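PDB 5YCZ: Trypsin/chymotrypsin inhibitor from Alocasia macrorrhizos, which inhibits the serine proteases trypsin and alpha-chymotrypsin, as a homodimeric Kunitz-type inhibitor of the leguminous family. Local coordinates for residues P35-L41 / T82-Q86; G28-L32 / S52-L56; T1-L5 / T67-G71; F59-A63 / S139-R144. All coordinates share one frame; numbering follows the deposited sequence.

Contact 1 (P35-L41 / T82-Q86); sequences PKGSCPL and TRCPQ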
# COMPACT_ATOMS: atom_id res chain seq x y z
N PRO A 35 -0.56 14.49 14.26
CA PRO A 35 -0.01 14.53 15.62
C PRO A 35 -0.10 13.17 16.26
O PRO A 35 -0.80 12.26 15.79
CB PRO A 35 -0.89 15.56 16.34
CG PRO A 35 -1.49 16.39 15.22
CD PRO A 35 -1.69 15.44 14.09
N LYS A 36 0.64 13.01 17.35
CA LYS A 36 0.76 11.72 18.00
C LYS A 36 -0.61 11.15 18.31
O LYS A 36 -1.40 11.76 19.04
CB LYS A 36 1.60 11.84 19.28
CG LYS A 36 1.61 10.57 20.12
CD LYS A 36 3.03 10.07 20.39
CE LYS A 36 3.01 8.83 21.31
NZ LYS A 36 1.86 7.91 21.01
N GLY A 37 -0.89 9.98 17.74
CA GLY A 37 -2.14 9.29 18.00
C GLY A 37 -3.33 9.84 17.24
O GLY A 37 -4.47 9.50 17.58
N SER A 38 -3.11 10.67 16.24
CA SER A 38 -4.21 11.19 15.44
C SER A 38 -4.39 10.29 14.23
O SER A 38 -3.41 9.84 13.64
CB SER A 38 -3.92 12.63 15.00
OG SER A 38 -5.12 13.35 14.75
N CYS A 39 -5.64 10.01 13.87
CA CYS A 39 -5.90 9.31 12.62
C CYS A 39 -7.05 10.00 11.92
O CYS A 39 -7.96 10.51 12.58
CB CYS A 39 -6.24 7.82 12.83
SG CYS A 39 -4.82 6.73 13.25
N PRO A 40 -7.05 10.06 10.57
CA PRO A 40 -6.06 9.43 9.68
C PRO A 40 -4.84 10.32 9.43
O PRO A 40 -4.87 11.50 9.77
CB PRO A 40 -6.84 9.22 8.36
CG PRO A 40 -8.12 9.98 8.51
CD PRO A 40 -8.06 10.78 9.79
N LEU A 41 -3.78 9.73 8.88
CA LEU A 41 -2.66 10.51 8.40
C LEU A 41 -3.07 11.31 7.17
O LEU A 41 -3.94 10.88 6.40
CB LEU A 41 -1.48 9.60 8.05
CG LEU A 41 -1.21 8.48 9.06
CD1 LEU A 41 0.02 7.73 8.64
CD2 LEU A 41 -1.01 9.06 10.45
N THR A 82 1.21 1.39 8.17
CA THR A 82 0.96 2.68 8.76
C THR A 82 0.40 2.41 10.14
O THR A 82 -0.13 1.33 10.41
CB THR A 82 0.00 3.45 7.85
OG1 THR A 82 0.74 4.02 6.76
CG2 THR A 82 -0.79 4.49 8.57
N ARG A 83 0.54 3.39 11.02
CA ARG A 83 -0.04 3.31 12.36
C ARG A 83 -1.55 3.51 12.38
O ARG A 83 -2.16 3.36 13.45
CB ARG A 83 0.63 4.34 13.28
CG ARG A 83 0.32 5.79 12.95
CD ARG A 83 0.64 6.65 14.16
NE ARG A 83 0.85 8.06 13.86
CZ ARG A 83 -0.10 8.97 13.96
NH1 ARG A 83 -1.32 8.60 14.33
NH2 ARG A 83 0.18 10.25 13.68
N CYS A 84 -2.17 3.85 11.26
CA CYS A 84 -3.59 4.09 11.16
C CYS A 84 -4.22 3.04 10.25
O CYS A 84 -3.56 2.49 9.37
CB CYS A 84 -3.91 5.48 10.61
SG CYS A 84 -3.45 6.87 11.70
N PRO A 85 -5.50 2.72 10.47
CA PRO A 85 -6.12 1.59 9.77
C PRO A 85 -6.68 1.92 8.40
O PRO A 85 -7.03 0.99 7.65
CB PRO A 85 -7.25 1.23 10.72
CG PRO A 85 -7.69 2.58 11.24
CD PRO A 85 -6.39 3.28 11.50
N GLN A 86 -6.79 3.22 8.07
CA GLN A 86 -7.27 3.66 6.77
C GLN A 86 -6.26 3.30 5.69
O GLN A 86 -5.05 3.22 5.95
CB GLN A 86 -7.49 5.18 6.76
CG GLN A 86 -8.51 5.66 7.77
CD GLN A 86 -7.90 5.92 9.14
OE1 GLN A 86 -6.69 6.11 9.28
NE2 GLN A 86 -8.74 5.94 10.15
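The guanidinium group of Arg83 lies over the side chain of Leu41, whose CD2 stands beneath the centre of one face, 3.6 Å from Arg83 CZ. The backbone N of Gly37 sits over the opposite face, displaced toward the rim. Arg83 CG lies between its own backbone N and carbonyl carbon (chi1 68°), and from there the extended chain carries the head to the type II turn running from Pro35 to Ser38. Here Arg83 NH1 donates to Ser38 O at 2.5 Å, tilted 33° from the carbonyl plane, and NH2 adds a weak bond to Pro35 O, which also accepts the turn's own bond from Ser38 N. Two carbonyls and two occupied faces thus restrict the rotation of the head.

Beside it runs the Cys39–Cys84 disulfide, with a left-handed SG–SG torsion of -93°. Leu41 CD2 is 3.5 Å from Cys84 SG, which wedges this methyl between sulfur and guanidinium, while Leu41 CD1 meets Thr82 CG2 tip to tip at 3.3 Å. A cis peptide precedes Pro40; the bent side chain of Gln86 crosses that of Pro40 at about a right angle and sets OE1 against its CB. The covalent link joins two loops of the Kunitz beta-trefoil: 35-41 connects strands 30-33 and 42-45, while the loop holding 82-86 follows strand 74-77. Leu41 and Thr82 both rest on Leu32 of strand 30-33, and the backbones of Thr82 and Pro85 bond to the second subunit.

Contact 2 (G28-L32 / S52-L56); sequences GGLTL and SGRPL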
# COMPACT_ATOMS: atom_id res chain seq x y z
N GLY A 28 11.65 18.95 0.73
CA GLY A 28 11.65 17.50 0.83
C GLY A 28 10.54 16.82 0.04
O GLY A 28 9.58 17.45 -0.43
N GLY A 29 10.68 15.51 -0.11
CA GLY A 29 9.64 14.71 -0.73
C GLY A 29 8.36 14.61 0.10
O GLY A 29 8.14 15.35 1.07
N LEU A 30 7.50 13.66 -0.28
CA LEU A 30 6.20 13.49 0.36
C LEU A 30 6.22 12.33 1.35
O LEU A 30 6.98 11.37 1.21
CB LEU A 30 5.10 13.26 -0.68
CG LEU A 30 5.07 14.27 -1.83
CD1 LEU A 30 3.82 14.14 -2.69
CD2 LEU A 30 5.15 15.65 -1.28
N THR A 31 5.35 12.43 2.36
CA THR A 31 5.24 11.44 3.42
C THR A 31 3.83 11.55 4.02
O THR A 31 2.92 12.13 3.41
CB THR A 31 6.38 11.64 4.45
OG1 THR A 31 6.32 10.64 5.49
CG2 THR A 31 6.32 13.03 5.06
N LEU A 32 3.64 10.96 5.20
CA LEU A 32 2.37 10.89 5.90
C LEU A 32 2.55 11.47 7.29
O LEU A 32 3.54 11.16 7.95
CB LEU A 32 1.89 9.44 6.00
CG LEU A 32 1.45 8.77 4.70
CD1 LEU A 32 0.89 7.37 4.93
CD2 LEU A 32 0.42 9.67 4.04
N SER A 52 13.98 12.57 -0.42
CA SER A 52 13.15 11.60 -1.12
C SER A 52 11.79 11.37 -0.47
O SER A 52 10.86 10.97 -1.17
CB SER A 52 13.91 10.26 -1.25
OG SER A 52 13.61 9.33 -0.22
N GLY A 53 11.63 11.66 0.83
CA GLY A 53 10.36 11.37 1.48
C GLY A 53 10.14 9.87 1.57
O GLY A 53 11.07 9.10 1.85
N ARG A 54 8.91 9.44 1.33
CA ARG A 54 8.56 8.03 1.29
C ARG A 54 8.11 7.64 -0.11
O ARG A 54 7.68 8.49 -0.90
CB ARG A 54 7.45 7.72 2.29
CG ARG A 54 7.98 7.54 3.68
CD ARG A 54 6.84 7.26 4.62
NE ARG A 54 7.15 7.75 5.95
CZ ARG A 54 7.55 6.98 6.95
NH1 ARG A 54 7.67 5.66 6.77
NH2 ARG A 54 7.82 7.52 8.14
N PRO A 55 8.19 6.35 -0.45
CA PRO A 55 7.87 5.93 -1.82
C PRO A 55 6.37 5.97 -2.10
O PRO A 55 5.55 5.59 -1.26
CB PRO A 55 8.40 4.49 -1.88
CG PRO A 55 9.32 4.35 -0.72
CD PRO A 55 8.81 5.28 0.34
N LEU A 56 6.03 6.40 -3.30
CA LEU A 56 4.68 6.35 -3.82
C LEU A 56 4.60 5.34 -4.96
O LEU A 56 5.61 4.99 -5.58
CB LEU A 56 4.23 7.72 -4.32
CG LEU A 56 4.17 8.80 -3.24
CD1 LEU A 56 4.44 10.14 -3.84
CD2 LEU A 56 2.81 8.78 -2.58
O HOH W 1 8.37 11.11 -1.64
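Leu30 and Arg54 form the tight centre of this contact, where two backbones of the beta-trefoil meet just ahead of strand 55-60. Arg54 N donates to Leu30 O at 2.7 Å in a nearly straight bond (169°). Gly29 and Gly53 allow so close an approach: with no side chain on either, their CA atoms come within 4.1 Å, and Gly53 CA also offers a C-H contact to Leu30 O at 3.4 Å. A water fills in beside them. It accepts from Leu30 N at 3.0 Å and lies within donating distance of the carbonyl oxygens of Ser52 and Arg54; with further acceptors nearby, its two protons are probably shared among more oxygens than they can serve.

On the inner side, Leu30 CD1 reaches Leu56 CD1 at 4.2 Å, and both residues also pack on Ala20 of strand 18-22. Leu56 is predicted to be one of the two residues of the reactive bond, yet in this structure the residue is buried.

The outer side is looser. Arg54 is exposed, and its extended chain leads the guanidinium to a salt bridge from NH1 to Glu80. Partway along, Arg54 NE donates to Thr31 OG1 at 3.0 Å, with the hydroxyl oxygen only 6° out of the guanidinium plane.

Contact 3 (T1-L5 / T67-G71); sequences TNPVL and TVQEG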
# COMPACT_ATOMS: atom_id res chain seq x y z
N THR A 1 -1.49 9.31 -25.48
CA THR A 1 -0.82 10.59 -25.29
C THR A 1 0.63 10.38 -24.86
O THR A 1 1.32 9.48 -25.36
CB THR A 1 -1.59 11.48 -24.24
OG1 THR A 1 -0.85 12.68 -23.98
CG2 THR A 1 -1.85 10.73 -22.94
N ASN A 2 1.09 11.22 -23.94
CA ASN A 2 2.48 11.23 -23.51
C ASN A 2 2.58 10.67 -22.10
O ASN A 2 1.92 11.18 -21.18
CB ASN A 2 3.02 12.65 -23.56
CG ASN A 2 2.46 13.44 -24.73
OD1 ASN A 2 2.45 12.96 -25.86
ND2 ASN A 2 1.97 14.65 -24.45
N PRO A 3 3.38 9.63 -21.88
CA PRO A 3 3.57 9.14 -20.51
C PRO A 3 4.31 10.16 -19.68
O PRO A 3 4.87 11.15 -20.17
CB PRO A 3 4.39 7.86 -20.68
CG PRO A 3 5.07 8.02 -21.97
CD PRO A 3 4.15 8.84 -22.85
N VAL A 4 4.28 9.93 -18.41
CA VAL A 4 5.11 10.65 -17.46
C VAL A 4 6.45 9.92 -17.38
O VAL A 4 6.52 8.70 -17.54
CB VAL A 4 4.37 10.72 -16.10
CG1 VAL A 4 5.16 11.50 -15.08
CG2 VAL A 4 2.97 11.33 -16.31
N LEU A 5 7.53 10.66 -17.16
CA LEU A 5 8.86 10.06 -17.09
C LEU A 5 9.55 10.40 -15.78
O LEU A 5 9.27 11.44 -15.16
CB LEU A 5 9.74 10.54 -18.26
CG LEU A 5 9.05 10.73 -19.60
CD1 LEU A 5 10.00 11.37 -20.60
CD2 LEU A 5 8.53 9.39 -20.12
N THR A 67 1.68 2.02 -18.02
CA THR A 67 2.45 3.21 -17.73
C THR A 67 1.46 4.29 -17.33
O THR A 67 0.26 4.18 -17.61
CB THR A 67 3.28 3.65 -18.94
OG1 THR A 67 2.42 4.23 -19.92
CG2 THR A 67 3.98 2.46 -19.57
N VAL A 68 1.94 5.33 -16.67
CA VAL A 68 1.07 6.45 -16.32
C VAL A 68 1.07 7.45 -17.47
O VAL A 68 2.13 7.86 -17.95
CB VAL A 68 1.52 7.11 -15.01
CG1 VAL A 68 1.10 8.58 -14.98
CG2 VAL A 68 0.89 6.39 -13.86
N GLN A 69 -0.12 7.83 -17.91
CA GLN A 69 -0.27 8.80 -18.98
C GLN A 69 -0.59 10.18 -18.42
O GLN A 69 -1.39 10.32 -17.49
CB GLN A 69 -1.38 8.38 -19.96
CG GLN A 69 -1.11 7.08 -20.71
CD GLN A 69 0.05 7.20 -21.66
OE1 GLN A 69 0.03 8.00 -22.59
NE2 GLN A 69 1.09 6.41 -21.42
N GLU A 70 0.03 11.19 -19.00
CA GLU A 70 -0.30 12.57 -18.70
C GLU A 70 -1.79 12.84 -18.89
O GLU A 70 -2.40 12.42 -19.88
CB GLU A 70 0.50 13.47 -19.63
CG GLU A 70 1.14 14.63 -18.99
CD GLU A 70 2.29 15.08 -19.82
OE1 GLU A 70 2.84 14.21 -20.53
OE2 GLU A 70 2.64 16.28 -19.77
N GLY A 71 -2.37 13.56 -17.94
CA GLY A 71 -3.76 13.94 -18.02
C GLY A 71 -4.77 12.84 -17.73
O GLY A 71 -5.94 13.16 -17.54
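The amide of Asn2 and the carboxylate of Glu70 are turned steeply against each other, their planes 69° apart, so neither face stacks on the other. Glu70 OE1 lies 3.4 Å from Asn2 CB, beside the stem of the side chain, while Glu70 OE2 accepts from the backbone of Lys120. The ring of Pro3 and the side chain of Gln69 run alongside each other in the same direction, and Thr1 slides past Gln69 the opposite way, its CG2 3.8 Å from Gln69 CB.

Beneath these groups is a single beta bridge pairing Pro3 with Gln69. The bonds come from the flanking residues, which suits a proline, whose nitrogen has no proton to give: Glu70 N donates to Asn2 O at 2.9 Å and Val4 N to Val68 O at 3.0 Å. Val68 O also receives a C-H contact from Pro3 CA at 3.2 Å. The touching parts, Thr1 to Val4 and Thr67 to Glu70, run 104° apart, and the pairing ends after this one bridge.

Val4 and Val68 point the same way, Val4 CG2 3.6 Å from Val68 CG1. Through them the N terminus is fastened to the beta-trefoil, for both valines pack on Ile118 of strand 116-120, and Val68 also touches Phe58 and Pro60 of strand 55-60.

Contact 4 (F59-A63 / S139-R144); sequences FPENA and STGVER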
# COMPACT_ATOMS: atom_id res chain seq x y z
N PHE A 59 -1.50 4.09 -9.98
CA PHE A 59 -2.40 3.08 -10.51
C PHE A 59 -3.37 3.76 -11.47
O PHE A 59 -4.38 4.32 -11.04
CB PHE A 59 -3.14 2.38 -9.37
CG PHE A 59 -2.23 1.66 -8.44
CD1 PHE A 59 -1.63 2.32 -7.38
CD2 PHE A 59 -1.94 0.31 -8.64
CE1 PHE A 59 -0.75 1.65 -6.53
CE2 PHE A 59 -1.07 -0.37 -7.80
CZ PHE A 59 -0.48 0.29 -6.74
N PRO A 60 -3.07 3.74 -12.77
CA PRO A 60 -3.98 4.36 -13.73
C PRO A 60 -5.35 3.72 -13.64
O PRO A 60 -5.47 2.51 -13.50
CB PRO A 60 -3.32 4.08 -15.08
CG PRO A 60 -1.93 3.70 -14.75
CD PRO A 60 -1.98 3.03 -13.44
N GLU A 61 -6.39 4.56 -13.69
CA GLU A 61 -7.74 4.02 -13.63
C GLU A 61 -8.04 3.13 -14.83
O GLU A 61 -8.93 2.28 -14.74
CB GLU A 61 -8.76 5.14 -13.55
CG GLU A 61 -9.03 5.64 -12.15
CD GLU A 61 -10.40 6.28 -12.01
OE1 GLU A 61 -11.22 5.74 -11.23
OE2 GLU A 61 -10.66 7.31 -12.67
N ASN A 62 -7.32 3.32 -15.94
CA ASN A 62 -7.47 2.49 -17.14
C ASN A 62 -6.59 1.26 -17.00
O ASN A 62 -5.37 1.38 -16.90
CB ASN A 62 -7.11 3.27 -18.40
CG ASN A 62 -7.63 2.61 -19.67
OD1 ASN A 62 -7.51 1.39 -19.85
ND2 ASN A 62 -8.23 3.40 -20.56
N ALA A 63 -7.21 0.08 -17.06
CA ALA A 63 -6.53 -1.15 -16.64
C ALA A 63 -5.46 -1.62 -17.64
O ALA A 63 -4.52 -2.33 -17.24
CB ALA A 63 -7.56 -2.25 -16.41
N SER A 139 -13.28 10.73 -14.04
CA SER A 139 -12.32 9.90 -14.74
C SER A 139 -12.02 10.47 -16.12
O SER A 139 -12.83 11.19 -16.71
CB SER A 139 -12.83 8.46 -14.87
OG SER A 139 -12.65 7.73 -13.66
N THR A 140 -10.83 10.15 -16.61
CA THR A 140 -10.38 10.64 -17.90
C THR A 140 -9.28 9.72 -18.40
O THR A 140 -8.60 9.04 -17.62
CB THR A 140 -9.91 12.08 -17.81
OG1 THR A 140 -9.90 12.65 -19.13
CG2 THR A 140 -8.54 12.16 -17.24
N GLY A 141 -9.10 9.70 -19.72
CA GLY A 141 -8.31 8.65 -20.32
C GLY A 141 -8.88 7.27 -20.09
O GLY A 141 -8.16 6.28 -20.18
N VAL A 142 -10.17 7.17 -19.77
CA VAL A 142 -10.81 5.92 -19.39
C VAL A 142 -11.93 5.64 -20.39
O VAL A 142 -12.72 6.54 -20.72
CB VAL A 142 -11.34 5.98 -17.94
CG1 VAL A 142 -12.74 6.62 -17.85
CG2 VAL A 142 -11.32 4.62 -17.30
N GLU A 143 -11.95 4.43 -20.92
CA GLU A 143 -12.95 4.08 -21.93
C GLU A 143 -14.19 3.53 -21.23
O GLU A 143 -14.53 2.34 -21.30
CB GLU A 143 -12.36 3.10 -22.94
CG GLU A 143 -12.87 3.32 -24.36
CD GLU A 143 -12.94 2.04 -25.19
OE1 GLU A 143 -12.82 0.94 -24.60
OE2 GLU A 143 -13.12 2.13 -26.42
N ARG A 144 -14.86 4.42 -20.52
CA ARG A 144 -16.17 4.14 -19.94
C ARG A 144 -16.84 5.48 -19.66
O ARG A 144 -16.19 6.53 -19.70
CB ARG A 144 -16.04 3.29 -18.66
CG ARG A 144 -15.79 4.09 -17.38
CD ARG A 144 -15.18 3.19 -16.32
NE ARG A 144 -14.36 3.94 -15.37
CZ ARG A 144 -13.27 3.46 -14.77
NH1 ARG A 144 -12.85 2.22 -15.04
NH2 ARG A 144 -12.60 4.22 -13.92
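A buried carboxylate with partners on several sides is the striking feature here: Glu61 faces Arg144 across the contact while other residues hold both of its oxygens. Glu61 OE1 forms a long salt bridge to Arg144 NH2 at 3.4 Å. The carboxylate lies at the edge of the guanidinium, but the two planes are 80° apart and the side chains cross at about a right angle, so the coplanar bidentate pairing is absent. Glu61 OE1 has a second cation in Arg115, and OE2 accepts from the hydroxyl of Thr73; with so many partners the group would probably remain ionised despite its burial. Ser139 OG is modelled too near OE2 for its bonding to be trusted.

In this beta-trefoil, Glu61 comes directly after strand 55-60, whereas 139-144 belongs to the long loop between strands 131-135 and 153-159, spanned by the Cys138–Cys147 disulfide. Thr73 bonds to the backbones of both Glu61 and Thr140 and so bridges the two sides.

Nearer the surface, Asn62 CG is anti to the backbone N (chi1 -163°), which brings the amide up to Gly141. Asn62 ND2 donates to Gly141 O at 2.9 Å in an almost straight bond (170°), arriving on a lone pair in the carbonyl plane. The acceptor, in turn, lies close to the plane of the amide.

An inverse gamma turn centred on Glu143 folds the chain back, and Val142 CG2 sits over the centre of the Arg144 guanidinium, 3.4 Å above its plane.

From the N terminus, residues 1-5 open contact 3, then 28-32 open contact 2 and 35-41 open contact 1. Contact 2 closes first, at 52-56, and is nested inside the loop of contact 3. Residues 59-63, at the far end of strand 55-60, open contact 4; contact 3 closes at 67-71, contact 1 at 82-86 and contact 4 only at 139-144. Contact 1 therefore crosses the other three, contact 3 also crosses contact 4, and contacts 2 and 4 follow in series. Contacts 1 and 2 touch through Leu32, and contacts 3 and 4 through Pro60, so the trefoil is tied in two separate regions; the centres of contacts 1 and 3 lie about 32 Å apart, on opposite sides of the chain's centre.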